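Local coordinates for putative nuclease YbcO (Escherichia coli K-12, PDB 3G27), which binds zinc and is probably a nuclease of prophage origin, at residues Glu12-Ile17 and Ala50-Ser55. Residues are numbered along the deposited sequence; the frame is centred on the assembly and turned at random.
Sequences ECQVRI and ATIACS. With ZN (zinc ion), chain B.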
ATOM      1  N   GLU A  12      -6.011  -7.067  15.384  1.00 38.04           N
ATOM      2  CA  GLU A  12      -6.892  -5.992  14.972  1.00 38.29           C
ATOM      3  C   GLU A  12      -6.887  -5.712  13.465  1.00 36.36           C
ATOM      4  O   GLU A  12      -5.834  -5.679  12.828  1.00 35.38           O
ATOM      5  CB  GLU A  12      -6.474  -4.718  15.714  1.00 39.42           C
ATOM      6  CG  GLU A  12      -7.465  -3.580  15.605  1.00 43.96           C
ATOM      7  CD  GLU A  12      -7.719  -2.903  16.945  1.00 50.72           C
ATOM      8  OE1 GLU A  12      -6.881  -2.044  17.381  1.00 53.51           O
ATOM      9  OE2 GLU A  12      -8.771  -3.258  17.554  1.00 55.06           O
ATOM     10  N   CYS A  13      -8.078  -5.468  12.908  1.00 34.45           N
ATOM     11  CA  CYS A  13      -8.221  -5.109  11.499  1.00 32.66           C
ATOM     12  C   CYS A  13      -7.464  -3.824  11.242  1.00 32.16           C
ATOM     13  O   CYS A  13      -7.617  -2.864  11.979  1.00 30.96           O
ATOM     14  CB  CYS A  13      -9.697  -4.910  11.154  1.00 32.44           C
ATOM     15  SG  CYS A  13     -10.050  -4.592   9.427  1.00 30.09           S
ATOM     16  N   GLN A  14      -6.641  -3.821  10.195  1.00 31.93           N
ATOM     17  CA  GLN A  14      -5.917  -2.625   9.773  1.00 31.42           C
ATOM     18  C   GLN A  14      -6.580  -1.908   8.605  1.00 30.93           C
ATOM     19  O   GLN A  14      -6.115  -0.850   8.216  1.00 29.57           O
ATOM     20  CB  GLN A  14      -4.481  -2.982   9.414  1.00 31.98           C
ATOM     21  CG  GLN A  14      -3.689  -3.559  10.565  1.00 32.11           C
ATOM     22  CD  GLN A  14      -3.611  -2.581  11.741  1.00 34.89           C
ATOM     23  OE1 GLN A  14      -3.176  -1.445  11.582  1.00 36.16           O
ATOM     24  NE2 GLN A  14      -4.062  -3.018  12.921  1.00 33.06           N
ATOM     25  N   VAL A  15      -7.666  -2.469   8.061  1.00 31.31           N
ATOM     26  CA  VAL A  15      -8.353  -1.880   6.888  1.00 31.58           C
ATOM     27  C   VAL A  15      -9.379  -0.868   7.400  1.00 32.35           C
ATOM     28  O   VAL A  15      -9.403   0.284   6.976  1.00 33.07           O
ATOM     29  CB  VAL A  15      -9.084  -2.945   6.028  1.00 31.05           C
ATOM     30  CG1 VAL A  15      -9.867  -2.279   4.916  1.00 31.16           C
ATOM     31  CG2 VAL A  15      -8.126  -3.956   5.453  1.00 30.33           C
ATOM     32  N   ARG A  16     -10.238  -1.323   8.305  0.50 32.30           N
ATOM     33  CA  ARG A  16     -11.175  -0.454   9.018  0.50 32.95           C
ATOM     34  C   ARG A  16     -12.024   0.463   8.132  0.50 32.78           C
ATOM     35  O   ARG A  16     -12.079   1.673   8.371  0.50 32.80           O
ATOM     36  CB  ARG A  16     -10.414   0.392  10.046  0.50 33.18           C
ATOM     37  CG  ARG A  16      -9.221  -0.332  10.679  0.50 34.96           C
ATOM     38  CD  ARG A  16      -8.838   0.289  12.013  0.50 38.41           C
ATOM     39  NE  ARG A  16      -7.436   0.077  12.366  0.50 40.82           N
ATOM     40  CZ  ARG A  16      -6.493   0.996  12.213  0.50 43.31           C
ATOM     41  NH1 ARG A  16      -5.242   0.734  12.567  0.50 44.79           N
ATOM     42  NH2 ARG A  16      -6.807   2.185  11.709  0.50 44.83           N
ATOM     43  N   ILE A  17     -12.704  -0.105   7.134  1.00 32.48           N
ATOM     44  CA  ILE A  17     -13.640   0.667   6.330  1.00 31.95           C
ATOM     45  C   ILE A  17     -14.809   1.029   7.247  1.00 31.07           C
ATOM     46  O   ILE A  17     -15.445   0.144   7.855  1.00 31.87           O
ATOM     47  CB  ILE A  17     -14.161  -0.101   5.099  1.00 31.85           C
ATOM     48  CG1 ILE A  17     -13.007  -0.458   4.165  1.00 32.96           C
ATOM     49  CG2 ILE A  17     -15.196   0.752   4.376  1.00 31.53           C
ATOM     50  CD1 ILE A  17     -13.330  -1.457   3.089  1.00 30.28           C
ATOM     51  N   ALA A  50      -0.188  -8.043   1.580  1.00 30.84           N
ATOM     52  CA  ALA A  50      -1.419  -8.448   2.254  1.00 30.96           C
ATOM     53  C   ALA A  50      -1.642  -7.545   3.476  1.00 30.61           C
ATOM     54  O   ALA A  50      -0.705  -6.890   3.956  1.00 30.50           O
ATOM     55  CB  ALA A  50      -1.348  -9.920   2.677  1.00 30.08           C
ATOM     56  N   THR A  51      -2.892  -7.500   3.931  1.00 30.24           N
ATOM     57  CA  THR A  51      -3.285  -6.774   5.139  1.00 29.82           C
ATOM     58  C   THR A  51      -4.066  -7.677   6.086  1.00 29.47           C
ATOM     59  O   THR A  51      -4.726  -8.608   5.655  1.00 29.49           O
ATOM     60  CB  THR A  51      -4.149  -5.533   4.798  1.00 30.31           C
ATOM     61  OG1 THR A  51      -4.407  -4.785   5.997  1.00 29.29           O
ATOM     62  CG2 THR A  51      -5.483  -5.926   4.098  1.00 28.46           C
ATOM     63  N   ILE A  52      -3.963  -7.388   7.389  1.00 29.38           N
ATOM     64  CA  ILE A  52      -4.828  -7.967   8.415  1.00 28.48           C
ATOM     65  C   ILE A  52      -6.180  -7.322   8.148  1.00 27.90           C
ATOM     66  O   ILE A  52      -6.278  -6.094   8.035  1.00 26.57           O
ATOM     67  CB  ILE A  52      -4.384  -7.581   9.876  1.00 28.72           C
ATOM     68  CG1 ILE A  52      -2.895  -7.913  10.153  1.00 29.42           C
ATOM     69  CG2 ILE A  52      -5.221  -8.282  10.888  1.00 29.32           C
ATOM     70  CD1 ILE A  52      -2.315  -7.175  11.377  1.00 26.64           C
ATOM     71  N   ALA A  53      -7.213  -8.134   8.033  1.00 27.73           N
ATOM     72  CA  ALA A  53      -8.532  -7.629   7.738  1.00 27.96           C
ATOM     73  C   ALA A  53      -9.518  -8.510   8.471  1.00 28.02           C
ATOM     74  O   ALA A  53      -9.349  -9.719   8.493  1.00 27.94           O
ATOM     75  CB  ALA A  53      -8.778  -7.674   6.214  1.00 27.89           C
ATOM     76  N   CYS A  54     -10.524  -7.890   9.089  1.00 28.61           N
ATOM     77  CA  CYS A  54     -11.681  -8.595   9.647  1.00 28.85           C
ATOM     78  C   CYS A  54     -12.500  -9.159   8.515  1.00 28.81           C
ATOM     79  O   CYS A  54     -12.315  -8.767   7.375  1.00 30.11           O
ATOM     80  CB  CYS A  54     -12.570  -7.662  10.456  1.00 29.22           C
ATOM     81  SG  CYS A  54     -13.521  -6.433   9.463  1.00 29.65           S
ATOM     82  N   SER A  55     -13.411 -10.076   8.835  1.00 28.56           N
ATOM     83  CA  SER A  55     -14.129 -10.826   7.830  1.00 27.97           C
ATOM     84  C   SER A  55     -14.894  -9.930   6.857  1.00 28.05           C
ATOM     85  O   SER A  55     -14.936 -10.189   5.654  1.00 27.94           O
ATOM     86  CB  SER A  55     -15.065 -11.843   8.492  1.00 28.57           C
ATOM     87  OG  SER A  55     -15.936 -11.255   9.457  1.00 28.02           O
TER
HETATM   88 ZN    ZN B  97     -12.421  -4.376   9.310  1.00 38.54          ZN
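Cys13 and Cys54 share one zinc ion, a worked example of how a Cys4 site joins parts of a small fold far apart in sequence. Their sulfurs bind the metal at 2.4 Å (Cys13 SG) and 2.3 Å (Cys54 SG), and Cys21 and Cys57 complete the four ligands. With SG anti to its own backbone N (chi1 -175°), Cys13 also offers its sulfur to the backbone: Cys54 N donates to Cys13 SG over 3.3 Å, almost straight at 171°, while Arg16 N and, weakly, Val15 N reach the same atom from their own loop. Such N-H to S bonds probably ease the negative charge of the metal-bound thiolate.

Gln14 N donates to Ile52 O at 3.2 Å, from above the carbonyl plane. The side chains of Gln14 and Ile52 run side by side in the same direction, with Gln14 CG 4.0 Å from Ile52 CD1. Gln14 bends at chi2, and its NE2 donates a hydrogen bond to Glu12 O from above that carbonyl plane; Ile52 CG2 also rests against Glu12 O, at 3.3 Å. Val15 instead crosses Thr51 at about a right angle, its CG2 meeting Thr51 CG2 at 3.6 Å and also touching Ala53 CB.

Both segments meet helix 70-90, through Gln14, Val15 and Ile52 N (hydrogen-bonded to Thr84 OG1); strand 50-53 pairs antiparallel with strand 29-32, and Cys54 caps helix 55-61, against which Val15 packs.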